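Local coordinates for tapirin (Caldicellulosiruptor hydrothermalis, PDB 6N2C), which probably binds cellulose through its zinc-containing beta-helical C-terminal domain, consistent with a role in attaching cells of this extremely thermophilic bacterium to it, at residues F500-P505 / P525-L531. Sequence-based numbering, arbitrary orientation. Where two conformers were deposited one is given.
Sequences FNKNKP and PPDQNHL. With ZN (zinc ion), chain C.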
loop_
_atom_site.group_PDB
_atom_site.type_symbol
_atom_site.label_atom_id
_atom_site.label_comp_id
_atom_site.label_asym_id
_atom_site.label_seq_id
_atom_site.Cartn_x
_atom_site.Cartn_y
_atom_site.Cartn_z
ATOM N N PHE A 500 -16.704 -22.945 -15.015
ATOM C CA PHE A 500 -15.674 -22.423 -15.863
ATOM C C PHE A 500 -15.663 -23.029 -17.266
ATOM O O PHE A 500 -15.309 -22.339 -18.241
ATOM C CB PHE A 500 -14.249 -22.530 -15.232
ATOM C CG PHE A 500 -14.012 -21.543 -14.128
ATOM C CD1 PHE A 500 -13.960 -20.219 -14.429
ATOM C CD2 PHE A 500 -13.818 -21.915 -12.825
ATOM C CE1 PHE A 500 -13.749 -19.277 -13.431
ATOM C CE2 PHE A 500 -13.587 -20.947 -11.831
ATOM C CZ PHE A 500 -13.604 -19.616 -12.164
ATOM N N ASN A 501 -16.030 -24.280 -17.378
ATOM C CA ASN A 501 -16.107 -24.888 -18.716
ATOM C C ASN A 501 -17.266 -24.335 -19.591
ATOM O O ASN A 501 -17.334 -24.646 -20.765
ATOM C CB ASN A 501 -16.140 -26.406 -18.596
ATOM C CG ASN A 501 -14.753 -26.993 -18.431
ATOM O OD1 ASN A 501 -14.463 -27.660 -17.447
ATOM N ND2 ASN A 501 -13.880 -26.739 -19.395
ATOM N N LYS A 502 -18.145 -23.503 -19.027
ATOM C CA LYS A 502 -19.118 -22.737 -19.834
ATOM C C LYS A 502 -18.471 -21.608 -20.588
ATOM O O LYS A 502 -19.124 -20.990 -21.448
ATOM C CB LYS A 502 -20.267 -22.164 -18.978
ATOM C CG LYS A 502 -21.129 -23.156 -18.238
ATOM C CD LYS A 502 -21.866 -24.130 -19.120
ATOM C CE LYS A 502 -22.479 -25.223 -18.250
ATOM N NZ LYS A 502 -23.373 -24.664 -17.194
ATOM N N ASN A 503 -17.183 -21.340 -20.317
ATOM C CA ASN A 503 -16.396 -20.434 -21.122
ATOM C C ASN A 503 -15.262 -20.986 -21.947
ATOM O O ASN A 503 -14.168 -21.164 -21.412
ATOM C CB ASN A 503 -15.834 -19.401 -20.153
ATOM C CG ASN A 503 -16.245 -18.052 -20.529
ATOM O OD1 ASN A 503 -17.021 -17.867 -21.459
ATOM N ND2 ASN A 503 -15.795 -17.126 -19.806
ATOM N N LYS A 504 -15.492 -21.228 -23.241
ATOM C CA LYS A 504 -14.444 -21.719 -24.160
ATOM C C LYS A 504 -13.391 -20.616 -24.417
ATOM O O LYS A 504 -13.739 -19.563 -24.936
ATOM C CB LYS A 504 -15.039 -22.222 -25.489
ATOM N N PRO A 505 -12.105 -20.849 -24.026
ATOM C CA PRO A 505 -11.041 -19.837 -24.223
ATOM C C PRO A 505 -10.600 -19.696 -25.659
ATOM O O PRO A 505 -9.993 -18.703 -26.029
ATOM C CB PRO A 505 -9.884 -20.358 -23.358
ATOM C CG PRO A 505 -10.088 -21.818 -23.285
ATOM C CD PRO A 505 -11.582 -22.034 -23.304
ATOM N N PRO A 525 -9.174 -22.743 -13.557
ATOM C CA PRO A 525 -8.395 -23.607 -14.451
ATOM C C PRO A 525 -7.374 -22.877 -15.246
ATOM O O PRO A 525 -7.598 -21.731 -15.656
ATOM C CB PRO A 525 -9.459 -24.189 -15.400
ATOM C CG PRO A 525 -10.664 -24.198 -14.621
ATOM C CD PRO A 525 -10.614 -23.015 -13.670
ATOM N N PRO A 526 -6.239 -23.548 -15.555
ATOM C CA PRO A 526 -5.219 -22.860 -16.368
ATOM C C PRO A 526 -5.520 -22.502 -17.800
ATOM O O PRO A 526 -4.834 -21.664 -18.364
ATOM C CB PRO A 526 -4.053 -23.846 -16.357
ATOM C CG PRO A 526 -4.682 -25.149 -16.185
ATOM C CD PRO A 526 -5.896 -24.963 -15.300
ATOM N N ASP A 527 -6.560 -23.083 -18.393
ATOM C CA ASP A 527 -6.863 -22.696 -19.776
ATOM C C ASP A 527 -7.707 -21.420 -19.889
ATOM O O ASP A 527 -7.875 -20.893 -20.987
ATOM C CB ASP A 527 -7.549 -23.856 -20.529
ATOM C CG ASP A 527 -8.851 -24.327 -19.902
ATOM O OD1 ASP A 527 -9.193 -24.079 -18.695
ATOM O OD2 ASP A 527 -9.606 -25.007 -20.640
ATOM N N GLN A 528 -8.226 -20.904 -18.771
ATOM C CA GLN A 528 -8.965 -19.588 -18.838
ATOM C C GLN A 528 -8.057 -18.431 -19.177
ATOM O O GLN A 528 -6.936 -18.296 -18.598
ATOM C CB GLN A 528 -9.663 -19.333 -17.470
ATOM C CG GLN A 528 -10.725 -20.376 -17.117
ATOM C CD GLN A 528 -11.939 -20.247 -18.007
ATOM O OE1 GLN A 528 -12.389 -19.112 -18.228
ATOM N NE2 GLN A 528 -12.422 -21.377 -18.616
ATOM N N ASN A 529 -8.460 -17.604 -20.140
ATOM C CA ASN A 529 -7.726 -16.429 -20.475
ATOM C C ASN A 529 -8.500 -15.113 -20.396
ATOM O O ASN A 529 -7.903 -14.052 -20.494
ATOM C CB ASN A 529 -7.109 -16.591 -21.838
ATOM C CG ASN A 529 -8.147 -16.647 -22.955
ATOM O OD1 ASN A 529 -9.328 -16.376 -22.779
ATOM N ND2 ASN A 529 -7.694 -17.047 -24.110
ATOM N N HIS A 530 -9.832 -15.169 -20.234
ATOM C CA HIS A 530 -10.600 -13.948 -20.140
ATOM C C HIS A 530 -11.805 -14.242 -19.263
ATOM O O HIS A 530 -12.637 -15.075 -19.603
ATOM C CB HIS A 530 -11.073 -13.508 -21.543
ATOM C CG HIS A 530 -11.898 -12.234 -21.554
ATOM N ND1 HIS A 530 -12.809 -11.944 -22.551
ATOM C CD2 HIS A 530 -11.958 -11.204 -20.688
ATOM C CE1 HIS A 530 -13.403 -10.791 -22.264
ATOM N NE2 HIS A 530 -12.889 -10.311 -21.135
ATOM N N LEU A 531 -11.895 -13.535 -18.154
ATOM C CA LEU A 531 -13.031 -13.670 -17.241
ATOM C C LEU A 531 -13.615 -12.318 -16.878
ATOM O O LEU A 531 -12.921 -11.462 -16.274
ATOM C CB LEU A 531 -12.603 -14.405 -15.955
ATOM C CG LEU A 531 -12.418 -15.904 -16.030
ATOM C CD1 LEU A 531 -11.587 -16.410 -14.841
ATOM C CD2 LEU A 531 -13.793 -16.579 -16.026
HETATM ZN ZN ZN C . -13.404 -8.756 -20.122
HETATM O O HOH W 1 -10.927 -15.695 -24.720
HETATM O O HOH W 2 -9.106 -16.658 -27.211
#
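The Phe500 ring packs beside Pro525, and its edge meets Leu531: Phe500 CD2 comes within 3.5 Å of Pro525 CD, and Phe500 CE1 meets Leu531 CD2 at 3.7 Å. Next to this apolar patch, Gln528 reaches into the bend of residues 500-505, where a type I turn from Phe500 to Asn503 closes through Asn503 N and Phe500 O at 3.0 Å. Gln528 NE2 makes a weak hydrogen bond to Asn503 O, 3.3 Å long, while Asn503 spends its own OD1 on the backbone nitrogen of Val512. Pro525 to Gln528 form a second type I turn, and Pro505 sits over it, its CB 3.2 Å from Asp527 O. At the outer end Asn529 ND2 bonds weakly to Pro505 O at 3.4 Å, and one water donates to Pro505 O at 2.5 Å and weakly accepts from Asn529 ND2 at 3.4 Å. His530 follows at once and binds zinc through NE2 at 1.9 Å, with Asp532 and Glu551 completing the protein ligands. The contact thus packs the loop leaving helix 494-500 onto the corner between strands 522-524 and 530-532, in the terminal coil of the parallel beta-helix, with Phe500 also touching Ile522 and Val524 and strand 548-552 hydrogen-bonded alongside Leu531.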